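Side-chain contacts in cycloalternan-forming enzyme (Listeria monocytogenes serovar 1/2a, PDB 5F7U), which belongs to glycosyl hydrolase family 31, combines a TIM-barrel domain with several beta-rich domains, and binds glycans and magnesium ions: residues 698-703 with 810-815; 390-395 with 674-679; 382-387 with 447-452. The protein carries 1 engineered substitution. One frame throughout, in Å; residues are numbered along the deposited sequence.

Contact 1. Residues 698-703 with 810-815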
ATOM      1  N   ARG A 698       0.200  12.769  14.669  1.00 13.41           N
ATOM      2  CA  ARG A 698      -0.293  12.675  13.301  1.00 13.40           C
ATOM      3  C   ARG A 698      -0.941  14.003  12.879  1.00 13.87           C
ATOM      4  O   ARG A 698      -0.703  14.483  11.766  1.00 13.88           O
ATOM      5  CB  ARG A 698      -1.269  11.490  13.125  1.00 13.30           C
ATOM      6  CG  ARG A 698      -1.748  11.324  11.690  1.00 13.21           C
ATOM      7  CD  ARG A 698      -2.890  10.316  11.600  1.00 13.32           C
ATOM      8  NE  ARG A 698      -3.334  10.102  10.225  1.00 13.26           N
ATOM      9  CZ  ARG A 698      -2.692   9.346   9.332  1.00 13.30           C
ATOM     10  NH1 ARG A 698      -1.543   8.736   9.624  1.00 12.89           N
ATOM     11  NH2 ARG A 698      -3.198   9.214   8.116  1.00 13.17           N
ATOM     12  N   MET A 699      -1.723  14.605  13.773  1.00 14.37           N
ATOM     13  CA  MET A 699      -2.309  15.893  13.464  1.00 15.11           C
ATOM     14  C   MET A 699      -1.249  16.996  13.330  1.00 15.08           C
ATOM     15  O   MET A 699      -1.374  17.863  12.462  1.00 14.87           O
ATOM     16  CB  MET A 699      -3.447  16.256  14.419  1.00 15.87           C
ATOM     17  CG  MET A 699      -4.614  15.258  14.366  1.00 16.25           C
ATOM     18  SD  MET A 699      -5.296  14.887  12.734  1.00 16.94           S
ATOM     19  CE  MET A 699      -6.279  16.359  12.451  1.00 17.55           C
ATOM     20  N   ASN A 700      -0.188  16.923  14.137  1.00 14.98           N
ATOM     21  CA  ASN A 700       0.944  17.875  13.998  1.00 15.70           C
ATOM     22  C   ASN A 700       1.622  17.712  12.630  1.00 15.56           C
ATOM     23  O   ASN A 700       2.073  18.682  12.023  1.00 16.06           O
ATOM     24  CB  ASN A 700       2.021  17.675  15.080  1.00 15.56           C
ATOM     25  CG  ASN A 700       1.531  17.929  16.501  1.00 16.36           C
ATOM     26  OD1 ASN A 700       1.912  17.187  17.413  1.00 16.41           O
ATOM     27  ND2 ASN A 700       0.721  18.971  16.713  1.00 16.59           N
ATOM     28  N   LEU A 701       1.710  16.470  12.165  1.00 15.04           N
ATOM     29  CA  LEU A 701       2.335  16.162  10.872  1.00 14.93           C
ATOM     30  C   LEU A 701       1.383  16.193   9.686  1.00 14.72           C
ATOM     31  O   LEU A 701       1.789  15.943   8.540  1.00 14.54           O
ATOM     32  CB  LEU A 701       3.072  14.816  10.953  1.00 14.72           C
ATOM     33  CG  LEU A 701       4.293  14.756  11.890  1.00 15.08           C
ATOM     34  CD1 LEU A 701       4.767  13.323  11.996  1.00 14.98           C
ATOM     35  CD2 LEU A 701       5.442  15.614  11.364  1.00 16.06           C
ATOM     36  N   LEU A 702       0.117  16.505   9.934  1.00 14.75           N
ATOM     37  CA  LEU A 702      -0.863  16.498   8.834  1.00 14.93           C
ATOM     38  C   LEU A 702      -0.475  17.359   7.616  1.00 14.89           C
ATOM     39  O   LEU A 702      -0.739  16.929   6.488  1.00 14.74           O
ATOM     40  CB  LEU A 702      -2.300  16.767   9.327  1.00 15.19           C
ATOM     41  CG  LEU A 702      -3.444  16.536   8.325  1.00 15.29           C
ATOM     42  CD1 LEU A 702      -3.483  15.110   7.779  1.00 14.98           C
ATOM     43  CD2 LEU A 702      -4.774  16.878   8.999  1.00 15.98           C
ATOM     44  N   PRO A 703       0.181  18.537   7.813  1.00 14.87           N
ATOM     45  CA  PRO A 703       0.570  19.264   6.581  1.00 15.09           C
ATOM     46  C   PRO A 703       1.584  18.496   5.709  1.00 14.65           C
ATOM     47  O   PRO A 703       1.493  18.550   4.476  1.00 14.58           O
ATOM     48  CB  PRO A 703       1.167  20.570   7.125  1.00 15.59           C
ATOM     49  CG  PRO A 703       0.404  20.784   8.397  1.00 15.85           C
ATOM     50  CD  PRO A 703       0.362  19.392   9.002  1.00 15.50           C
ATOM     51  N   TYR A 810       4.754  23.876  20.879  1.00 20.92           N
ATOM     52  CA  TYR A 810       5.772  23.568  19.866  1.00 20.22           C
ATOM     53  C   TYR A 810       6.483  22.199  20.020  1.00 20.10           C
ATOM     54  O   TYR A 810       7.592  22.013  19.518  1.00 19.86           O
ATOM     55  CB  TYR A 810       6.794  24.726  19.782  1.00 20.33           C
ATOM     56  CG  TYR A 810       6.299  25.922  18.995  1.00 20.31           C
ATOM     57  CD1 TYR A 810       6.250  25.884  17.592  1.00 19.77           C
ATOM     58  CD2 TYR A 810       5.892  27.090  19.636  1.00 20.60           C
ATOM     59  CE1 TYR A 810       5.810  26.973  16.859  1.00 19.96           C
ATOM     60  CE2 TYR A 810       5.454  28.193  18.905  1.00 21.07           C
ATOM     61  CZ  TYR A 810       5.418  28.126  17.518  1.00 20.63           C
ATOM     62  OH  TYR A 810       4.983  29.222  16.800  1.00 21.16           O
ATOM     63  N   GLN A 811       5.848  21.259  20.712  1.00 20.30           N
ATOM     64  CA  GLN A 811       6.377  19.895  20.781  1.00 20.62           C
ATOM     65  C   GLN A 811       5.484  18.951  19.983  1.00 19.54           C
ATOM     66  O   GLN A 811       4.283  19.175  19.896  1.00 19.03           O
ATOM     67  CB  GLN A 811       6.462  19.407  22.227  1.00 22.45           C
ATOM     68  CG  GLN A 811       7.362  20.288  23.121  1.00 25.12           C
ATOM     69  CD  GLN A 811       8.855  20.082  22.858  1.00 27.08           C
ATOM     70  OE1 GLN A 811       9.312  18.946  22.766  1.00 29.54           O
ATOM     71  NE2 GLN A 811       9.627  21.182  22.745  1.00 28.39           N
ATOM     72  N   LEU A 812       6.077  17.896  19.431  1.00 18.91           N
ATOM     73  CA  LEU A 812       5.292  16.837  18.793  1.00 18.44           C
ATOM     74  C   LEU A 812       4.401  16.170  19.838  1.00 18.22           C
ATOM     75  O   LEU A 812       4.803  16.007  20.985  1.00 18.84           O
ATOM     76  CB  LEU A 812       6.210  15.808  18.131  1.00 18.58           C
ATOM     77  CG  LEU A 812       6.964  16.306  16.901  1.00 19.09           C
ATOM     78  CD1 LEU A 812       8.008  15.269  16.512  1.00 19.98           C
ATOM     79  CD2 LEU A 812       6.016  16.601  15.742  1.00 19.39           C
ATOM     80  N   GLY A 813       3.180  15.829  19.453  1.00 17.83           N
ATOM     81  CA  GLY A 813       2.256  15.160  20.365  1.00 17.79           C
ATOM     82  C   GLY A 813       1.354  16.073  21.185  1.00 18.64           C
ATOM     83  O   GLY A 813       0.813  15.647  22.199  1.00 18.61           O
ATOM     84  N   GLN A 814       1.197  17.325  20.742  1.00 18.68           N
ATOM     85  CA  GLN A 814       0.311  18.288  21.399  1.00 19.33           C
ATOM     86  C   GLN A 814      -0.877  18.590  20.497  1.00 19.26           C
ATOM     87  O   GLN A 814      -0.705  18.865  19.307  1.00 19.04           O
ATOM     88  CB  GLN A 814       1.086  19.562  21.774  1.00 20.16           C
ATOM     89  CG  GLN A 814       2.240  19.249  22.711  1.00 20.39           C
ATOM     90  CD  GLN A 814       3.054  20.456  23.089  1.00 20.87           C
ATOM     91  OE1 GLN A 814       3.351  21.317  22.251  1.00 20.51           O
ATOM     92  NE2 GLN A 814       3.436  20.519  24.362  1.00 21.98           N
ATOM     93  N   ASN A 815      -2.071  18.529  21.081  1.00 19.52           N
ATOM     94  CA  ASN A 815      -3.347  18.528  20.354  1.00 19.68           C
ATOM     95  C   ASN A 815      -3.654  19.853  19.651  1.00 20.33           C
ATOM     96  O   ASN A 815      -3.867  20.873  20.312  1.00 20.59           O
ATOM     97  CB  ASN A 815      -4.468  18.175  21.343  1.00 20.25           C
ATOM     98  CG  ASN A 815      -5.806  17.914  20.672  1.00 20.28           C
ATOM     99  OD1 ASN A 815      -5.910  17.835  19.454  1.00 19.88           O
ATOM    100  ND2 ASN A 815      -6.838  17.761  21.485  1.00 20.99           N
TER

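Contact 2. Residues 390-395 with 674-679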
ATOM      1  N   ASN A 390     -12.583  12.341  25.699  1.00 20.93           N
ATOM      2  CA  ASN A 390     -11.235  11.775  25.680  1.00 21.02           C
ATOM      3  C   ASN A 390     -10.267  12.536  24.766  1.00 20.86           C
ATOM      4  O   ASN A 390      -9.161  12.050  24.478  1.00 20.44           O
ATOM      5  CB  ASN A 390     -11.318  10.282  25.318  1.00 20.86           C
ATOM      6  CG  ASN A 390     -11.911   9.453  26.449  1.00 21.59           C
ATOM      7  OD1 ASN A 390     -11.231   9.194  27.437  1.00 22.94           O
ATOM      8  ND2 ASN A 390     -13.185   9.076  26.337  1.00 21.22           N
ATOM      9  N   ASP A 391     -10.683  13.728  24.327  1.00 21.10           N
ATOM     10  CA  ASP A 391      -9.877  14.595  23.453  1.00 21.58           C
ATOM     11  C   ASP A 391      -9.308  13.852  22.231  1.00 20.28           C
ATOM     12  O   ASP A 391      -8.093  13.855  21.991  1.00 20.11           O
ATOM     13  CB  ASP A 391      -8.759  15.282  24.265  1.00 23.17           C
ATOM     14  CG  ASP A 391      -9.300  16.092  25.442  1.00 25.56           C
ATOM     15  OD1 ASP A 391     -10.254  16.868  25.246  1.00 26.61           O
ATOM     16  OD2 ASP A 391      -8.769  15.955  26.566  1.00 27.37           O
ATOM     17  N   ILE A 392     -10.217  13.209  21.494  1.00 19.35           N
ATOM     18  CA  ILE A 392      -9.865  12.439  20.297  1.00 18.23           C
ATOM     19  C   ILE A 392     -10.484  13.166  19.092  1.00 18.44           C
ATOM     20  O   ILE A 392     -11.656  12.937  18.766  1.00 18.97           O
ATOM     21  CB  ILE A 392     -10.343  10.959  20.396  1.00 17.38           C
ATOM     22  CG1 ILE A 392      -9.849  10.268  21.677  1.00 17.36           C
ATOM     23  CG2 ILE A 392      -9.972  10.179  19.127  1.00 16.55           C
ATOM     24  CD1 ILE A 392      -8.329  10.131  21.813  1.00 17.20           C
ATOM     25  N   PRO A 393      -9.703  14.042  18.430  1.00 18.76           N
ATOM     26  CA  PRO A 393     -10.219  14.832  17.315  1.00 18.57           C
ATOM     27  C   PRO A 393     -10.205  14.045  15.984  1.00 17.64           C
ATOM     28  O   PRO A 393      -9.522  14.407  15.024  1.00 17.92           O
ATOM     29  CB  PRO A 393      -9.275  16.029  17.307  1.00 19.26           C
ATOM     30  CG  PRO A 393      -7.961  15.424  17.697  1.00 19.13           C
ATOM     31  CD  PRO A 393      -8.327  14.453  18.781  1.00 18.94           C
ATOM     32  N   ALA A 394     -11.011  12.995  15.928  1.00 17.18           N
ATOM     33  CA  ALA A 394     -11.126  12.178  14.734  1.00 16.36           C
ATOM     34  C   ALA A 394     -11.791  12.983  13.615  1.00 16.39           C
ATOM     35  O   ALA A 394     -12.447  14.006  13.879  1.00 16.91           O
ATOM     36  CB  ALA A 394     -11.935  10.913  15.043  1.00 16.17           C
ATOM     37  N   THR A 395     -11.619  12.528  12.370  1.00 15.83           N
ATOM     38  CA  THR A 395     -12.234  13.210  11.221  1.00 15.98           C
ATOM     39  C   THR A 395     -13.145  12.321  10.383  1.00 15.72           C
ATOM     40  O   THR A 395     -13.927  12.828   9.572  1.00 15.92           O
ATOM     41  CB  THR A 395     -11.183  13.840  10.296  1.00 15.88           C
ATOM     42  OG1 THR A 395     -10.296  12.822   9.826  1.00 15.48           O
ATOM     43  CG2 THR A 395     -10.400  14.934  11.041  1.00 16.55           C
ATOM     44  N   SER A 674     -11.680   1.394  19.983  1.00 14.09           N
ATOM     45  CA  SER A 674     -11.451   2.787  20.355  1.00 14.20           C
ATOM     46  C   SER A 674     -10.497   2.849  21.560  1.00 14.52           C
ATOM     47  O   SER A 674     -10.412   1.872  22.325  1.00 14.47           O
ATOM     48  CB  SER A 674     -12.797   3.396  20.736  1.00 14.47           C
ATOM     49  OG  SER A 674     -13.316   2.730  21.873  1.00 14.68           O
ATOM     50  N   PRO A 675      -9.803   4.004  21.770  1.00 14.71           N
ATOM     51  CA  PRO A 675      -8.854   4.028  22.894  1.00 15.13           C
ATOM     52  C   PRO A 675      -9.551   3.979  24.251  1.00 15.57           C
ATOM     53  O   PRO A 675      -9.022   3.358  25.166  1.00 15.84           O
ATOM     54  CB  PRO A 675      -8.078   5.336  22.702  1.00 15.23           C
ATOM     55  CG  PRO A 675      -8.933   6.175  21.800  1.00 15.15           C
ATOM     56  CD  PRO A 675      -9.662   5.201  20.908  1.00 14.78           C
ATOM     57  N   TRP A 676     -10.739   4.590  24.372  1.00 15.67           N
ATOM     58  CA  TRP A 676     -11.484   4.539  25.625  1.00 16.31           C
ATOM     59  C   TRP A 676     -11.966   3.108  25.944  1.00 16.33           C
ATOM     60  O   TRP A 676     -11.881   2.658  27.095  1.00 16.98           O
ATOM     61  CB  TRP A 676     -12.628   5.600  25.660  1.00 16.62           C
ATOM     62  CG  TRP A 676     -13.611   5.489  24.523  1.00 16.60           C
ATOM     63  CD1 TRP A 676     -14.736   4.727  24.503  1.00 16.89           C
ATOM     64  CD2 TRP A 676     -13.559   6.165  23.252  1.00 16.49           C
ATOM     65  NE1 TRP A 676     -15.380   4.855  23.288  1.00 16.85           N
ATOM     66  CE2 TRP A 676     -14.678   5.722  22.497  1.00 16.53           C
ATOM     67  CE3 TRP A 676     -12.664   7.074  22.664  1.00 16.53           C
ATOM     68  CZ2 TRP A 676     -14.951   6.187  21.200  1.00 16.29           C
ATOM     69  CZ3 TRP A 676     -12.918   7.527  21.349  1.00 16.43           C
ATOM     70  CH2 TRP A 676     -14.055   7.074  20.633  1.00 16.36           C
ATOM     71  N   ASN A 677     -12.448   2.378  24.938  1.00 15.87           N
ATOM     72  CA  ASN A 677     -12.795   0.975  25.176  1.00 16.07           C
ATOM     73  C   ASN A 677     -11.597   0.085  25.438  1.00 15.94           C
ATOM     74  O   ASN A 677     -11.714  -0.885  26.199  1.00 16.18           O
ATOM     75  CB  ASN A 677     -13.647   0.368  24.053  1.00 15.89           C
ATOM     76  CG  ASN A 677     -14.368  -0.893  24.511  1.00 16.27           C
ATOM     77  OD1 ASN A 677     -15.030  -0.886  25.553  1.00 16.83           O
ATOM     78  ND2 ASN A 677     -14.178  -1.994  23.788  1.00 15.78           N
ATOM     79  N   ALA A 678     -10.457   0.410  24.826  1.00 15.50           N
ATOM     80  CA  ALA A 678      -9.234  -0.361  25.070  1.00 15.74           C
ATOM     81  C   ALA A 678      -8.816  -0.235  26.540  1.00 16.58           C
ATOM     82  O   ALA A 678      -8.461  -1.232  27.174  1.00 16.90           O
ATOM     83  CB  ALA A 678      -8.119   0.052  24.104  1.00 15.39           C
ATOM     84  N   VAL A 679      -8.886   0.989  27.081  1.00 17.13           N
ATOM     85  CA  VAL A 679      -8.681   1.230  28.515  1.00 18.12           C
ATOM     86  C   VAL A 679      -9.650   0.358  29.337  1.00 18.99           C
ATOM     87  O   VAL A 679      -9.221  -0.343  30.273  1.00 19.52           O
ATOM     88  CB  VAL A 679      -8.814   2.743  28.871  1.00 18.20           C
ATOM     89  CG1 VAL A 679      -8.901   2.969  30.385  1.00 18.90           C
ATOM     90  CG2 VAL A 679      -7.636   3.518  28.307  1.00 17.97           C
TER

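Contact 3. Residues 382-387 with 447-452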
ATOM      1  N   SER A 382     -23.007   8.429  21.621  1.00 19.73           N
ATOM      2  CA  SER A 382     -22.019   7.966  22.601  1.00 20.07           C
ATOM      3  C   SER A 382     -20.619   7.976  22.030  1.00 19.06           C
ATOM      4  O   SER A 382     -19.704   8.383  22.728  1.00 18.89           O
ATOM      5  CB  SER A 382     -22.342   6.574  23.147  1.00 20.67           C
ATOM      6  OG  SER A 382     -23.530   6.640  23.910  1.00 23.80           O
ATOM      7  N   ALA A 383     -20.447   7.519  20.778  1.00 18.15           N
ATOM      8  CA  ALA A 383     -19.132   7.571  20.124  1.00 17.41           C
ATOM      9  C   ALA A 383     -18.597   8.997  20.031  1.00 17.63           C
ATOM     10  O   ALA A 383     -17.417   9.243  20.319  1.00 17.56           O
ATOM     11  CB  ALA A 383     -19.177   6.923  18.734  1.00 17.07           C
ATOM     12  N   LEU A 384     -19.463   9.938  19.658  1.00 17.73           N
ATOM     13  CA  LEU A 384     -19.044  11.350  19.572  1.00 18.09           C
ATOM     14  C   LEU A 384     -18.725  11.934  20.945  1.00 18.66           C
ATOM     15  O   LEU A 384     -17.725  12.644  21.107  1.00 18.59           O
ATOM     16  CB  LEU A 384     -20.097  12.215  18.861  1.00 18.30           C
ATOM     17  CG  LEU A 384     -20.445  11.776  17.421  1.00 18.07           C
ATOM     18  CD1 LEU A 384     -21.634  12.576  16.908  1.00 18.66           C
ATOM     19  CD2 LEU A 384     -19.253  11.832  16.453  1.00 17.48           C
ATOM     20  N   SER A 385     -19.576  11.625  21.926  1.00 19.31           N
ATOM     21  CA  SER A 385     -19.378  12.073  23.298  1.00 20.33           C
ATOM     22  C   SER A 385     -18.079  11.512  23.895  1.00 19.67           C
ATOM     23  O   SER A 385     -17.296  12.249  24.540  1.00 19.33           O
ATOM     24  CB  SER A 385     -20.586  11.642  24.153  1.00 21.56           C
ATOM     25  OG  SER A 385     -20.394  12.103  25.471  1.00 24.48           O
ATOM     26  N   ASN A 386     -17.860  10.209  23.697  1.00 19.00           N
ATOM     27  CA  ASN A 386     -16.613   9.566  24.150  1.00 19.02           C
ATOM     28  C   ASN A 386     -15.373  10.133  23.491  1.00 19.00           C
ATOM     29  O   ASN A 386     -14.344  10.325  24.163  1.00 19.16           O
ATOM     30  CB  ASN A 386     -16.664   8.044  23.947  1.00 19.01           C
ATOM     31  CG  ASN A 386     -17.587   7.352  24.925  1.00 19.69           C
ATOM     32  OD1 ASN A 386     -17.715   7.775  26.067  1.00 21.09           O
ATOM     33  ND2 ASN A 386     -18.233   6.272  24.487  1.00 19.86           N
ATOM     34  N   ALA A 387     -15.451  10.388  22.185  1.00 18.48           N
ATOM     35  CA  ALA A 387     -14.333  11.023  21.484  1.00 18.70           C
ATOM     36  C   ALA A 387     -14.066  12.407  22.054  1.00 19.64           C
ATOM     37  O   ALA A 387     -12.925  12.737  22.326  1.00 20.27           O
ATOM     38  CB  ALA A 387     -14.562  11.079  19.977  1.00 17.82           C
ATOM     39  N   HIS A 447     -21.075  15.861  11.675  1.00 18.13           N
ATOM     40  CA  HIS A 447     -20.411  17.021  11.070  1.00 18.84           C
ATOM     41  C   HIS A 447     -20.042  18.089  12.103  1.00 19.71           C
ATOM     42  O   HIS A 447     -18.962  18.687  12.021  1.00 19.47           O
ATOM     43  CB  HIS A 447     -21.289  17.632   9.979  1.00 19.49           C
ATOM     44  CG  HIS A 447     -21.472  16.749   8.786  1.00 19.11           C
ATOM     45  ND1 HIS A 447     -22.536  16.887   7.918  1.00 19.74           N
ATOM     46  CD2 HIS A 447     -20.731  15.715   8.318  1.00 18.62           C
ATOM     47  CE1 HIS A 447     -22.437  15.974   6.966  1.00 19.27           C
ATOM     48  NE2 HIS A 447     -21.350  15.256   7.184  1.00 18.74           N
ATOM     49  N   ASP A 448     -20.942  18.313  13.076  1.00 20.64           N
ATOM     50  CA  ASP A 448     -20.693  19.243  14.193  1.00 21.86           C
ATOM     51  C   ASP A 448     -19.431  18.906  14.962  1.00 21.42           C
ATOM     52  O   ASP A 448     -18.743  19.808  15.456  1.00 21.57           O
ATOM     53  CB  ASP A 448     -21.860  19.238  15.181  1.00 23.56           C
ATOM     54  CG  ASP A 448     -23.061  19.997  14.675  1.00 25.59           C
ATOM     55  OD1 ASP A 448     -22.937  20.737  13.667  1.00 27.14           O
ATOM     56  OD2 ASP A 448     -24.135  19.889  15.311  1.00 27.25           O
ATOM     57  N   ALA A 449     -19.146  17.605  15.071  1.00 20.60           N
ATOM     58  CA  ALA A 449     -17.940  17.110  15.734  1.00 20.33           C
ATOM     59  C   ALA A 449     -16.699  17.217  14.847  1.00 20.07           C
ATOM     60  O   ALA A 449     -15.619  16.834  15.272  1.00 19.99           O
ATOM     61  CB  ALA A 449     -18.135  15.661  16.186  1.00 19.85           C
ATOM     62  N   GLY A 450     -16.850  17.744  13.631  1.00 19.79           N
ATOM     63  CA  GLY A 450     -15.730  17.876  12.693  1.00 19.64           C
ATOM     64  C   GLY A 450     -15.395  16.562  12.003  1.00 18.77           C
ATOM     65  O   GLY A 450     -14.273  16.369  11.530  1.00 18.34           O
ATOM     66  N   MET A 451     -16.369  15.655  11.945  1.00 18.72           N
ATOM     67  CA  MET A 451     -16.186  14.368  11.289  1.00 18.37           C
ATOM     68  C   MET A 451     -17.071  14.246  10.058  1.00 18.50           C
ATOM     69  O   MET A 451     -17.945  15.071   9.818  1.00 18.91           O
ATOM     70  CB  MET A 451     -16.432  13.204  12.255  1.00 18.63           C
ATOM     71  CG  MET A 451     -15.700  13.345  13.577  1.00 19.15           C
ATOM     72  SD  MET A 451     -15.858  11.913  14.642  1.00 19.92           S
ATOM     73  CE  MET A 451     -15.298  12.669  16.166  1.00 20.14           C
ATOM     74  N   ASN A 452     -16.811  13.206   9.285  1.00 17.81           N
ATOM     75  CA  ASN A 452     -17.424  12.970   8.000  1.00 17.76           C
ATOM     76  C   ASN A 452     -17.795  11.509   7.999  1.00 17.17           C
ATOM     77  O   ASN A 452     -17.026  10.669   8.457  1.00 16.98           O
ATOM     78  CB  ASN A 452     -16.409  13.238   6.896  1.00 18.28           C
ATOM     79  CG  ASN A 452     -15.899  14.660   6.903  1.00 19.25           C
ATOM     80  OD1 ASN A 452     -16.433  15.472   6.194  1.00 20.14           O
ATOM     81  ND2 ASN A 452     -14.892  14.973   7.738  1.00 19.12           N
TER

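Contact 1. Residues 698-703 with 810-815
Asn700 takes hold of Gly813 and Gln814. It lies on helix 687-700 of the TIM-barrel domain. Its partners lie in the irregular loop that links strands 801-806 and 825-830 of a mixed beta sheet later in the chain. Both ends of the Asn700 carboxamide are used, and both bond to backbone groups. Gly813 N donates to Asn700 OD1 at 2.8 Å. It approaches almost in line with the side-chain C=O, at a C=O...N angle of 169°. Gln814 N adds a weak bond to the same oxygen, with Gln814 N 3.4 Å from Asn700 OD1. At the other end Asn700 ND2 donates to Gln814 O at 3.0 Å. The donor lies in the plane of that carbonyl, while Gln814 O is tilted somewhat out of the plane of the Asn700 amide. Asn805 O of strand 801-806 is a second acceptor for Asn700 ND2. Bonds at both ends fix the rotation of the amide. The first torsion aims it at the loop: CG sits beside the backbone N, anti to the carbonyl carbon (chi1 -63°). Apolar contact is slight, with Leu812 CD2 4.2 Å from Asn700 CB.

The next shell comes from the same strand, where Leu812 also rests on Met804. Leu701, next to Asn700, packs on Ile802. The loop is braced from within as well. Gly813 has a positive phi, a conformation in which a CB would press on the carbonyl oxygen of Leu812. The side chain of Gln814 folds back across this bend to the backbone of Gln811. There Gln811 N donates to Gln814 OE1 at 2.9 Å, from a position 57° above the plane of the side-chain carbonyl.

Contact 2. Residues 390-395 with 674-679
Trp676 meets Asn390 and Ile392 where the start of one helix packs on the end of another, within the TIM-barrel domain. Trp676 is in the first turn of helix 675-682. Asn390 follows helix 377-389, which ends in a Schellman motif with Asp391 as its C-prime residue. The base of the Trp676 side chain lies against this helix end. Trp676 CB is 3.6 Å from Asn390 ND2, and Trp676 CG is 4.0 Å from the same nitrogen. The Asn390 amide and the indole are nearly parallel, 15° apart, but the nitrogen approaches the indole obliquely. No bond joins the two side chains. The polar partner of Asn390 ND2 is Asn386 O, in the last turn of helix 377-389.

Further out, the six-membered ring turns its rim to Ile392. Trp676 CZ3 lies 4.1 Å from Ile392 CG1, which sits at the ring edge, near its plane. Asn386, Ala387 and Met369 also pack on Trp676. Ile392 also touches the preceding residue of the helix: Ile392 CD1 is 4.0 Å from Pro675 CG. These two side chains run past each other in opposite directions. Beyond them, Leu367 of the first barrel strand and Leu695 of helix 687-700 also pack on Ile392.

The first torsion of Trp676 places CG between the backbone N and the carbonyl carbon (chi1 57°). This brings the indole beneath the hydroxyl of Ser674, the N-cap residue of the helix. Ser674 OG stands 3.2 Å above the indole plane, offset toward the rim. Glu672 OE1 is hydrogen-bonded to this hydroxyl and helps to hold it. Ser674 OG also makes the capping bond, accepting from Asn677 N, with Asn677 N 3.2 Å from Ser674 OG.

Contact 3. Residues 382-387 with 447-452
Met451 reaches Leu384 because its first torsion sets CG beside the backbone N (chi1 -49°) and the rest of its chain is extended (chi2 -174°). The thioether is thus carried straight out toward helix 377-389. Leu384 also has CG beside the backbone N (chi1 -58°), and its CD2 branch does the touching. Leu384 CD2 lies 3.8 Å from Met451 SD. The two side chains lie alongside each other and point in opposite directions. The methyl end of Met451 goes on to the next turn of the helix, where Met451 CE is 4.2 Å from Ala387 CB. Leu384 CD2 meets a second partner as well, Ala449 CB, at 4.0 Å.

No hydrogen bond crosses this contact; it is apolar packing. The two partners of Leu384 CD2 stand before and after Gly450. This glycine has a positive phi and ends helix 439-448 in a Schellman motif. Gly450 N donates to His447 O at 2.8 Å as part of that turn. The chain then leads into strand 452-457, and Met451 is the last residue before it.

Phe397 of strand 396-399 packs on both Leu384 and Met451, and Val446 of helix 439-448 does the same. The contact therefore has the barrel wall behind it, and Val446 adds to the packing from helix 439-448 itself. This layering, with helices 377-389 and 439-448 packed side by side outside the parallel strands, is characteristic of a TIM barrel.

How the contacts relate
Contacts 2 and 3 adjoin, with centres about 11 Å apart. Ile392 N lies 2.9 Å from Ala387 O, and Asn452 ND2 lies 3.0 Å from Thr395 O; both are probable hydrogen bonds. Contact 1 is centred about 17 Å from contact 2 and touches it through Asn815 OD1 and Pro393 CG, 3.6 Å apart. It does not touch contact 3; their nearest atoms are about 8 Å apart. Contacts 2 and 3 join parts of the barrel, whereas contact 1 ties the barrel domain to a loop of the mixed sheet later in the chain. A glucose lies about 11 Å from the Gln811 side chain, and a magnesium ion about 9 Å from that of Asn700.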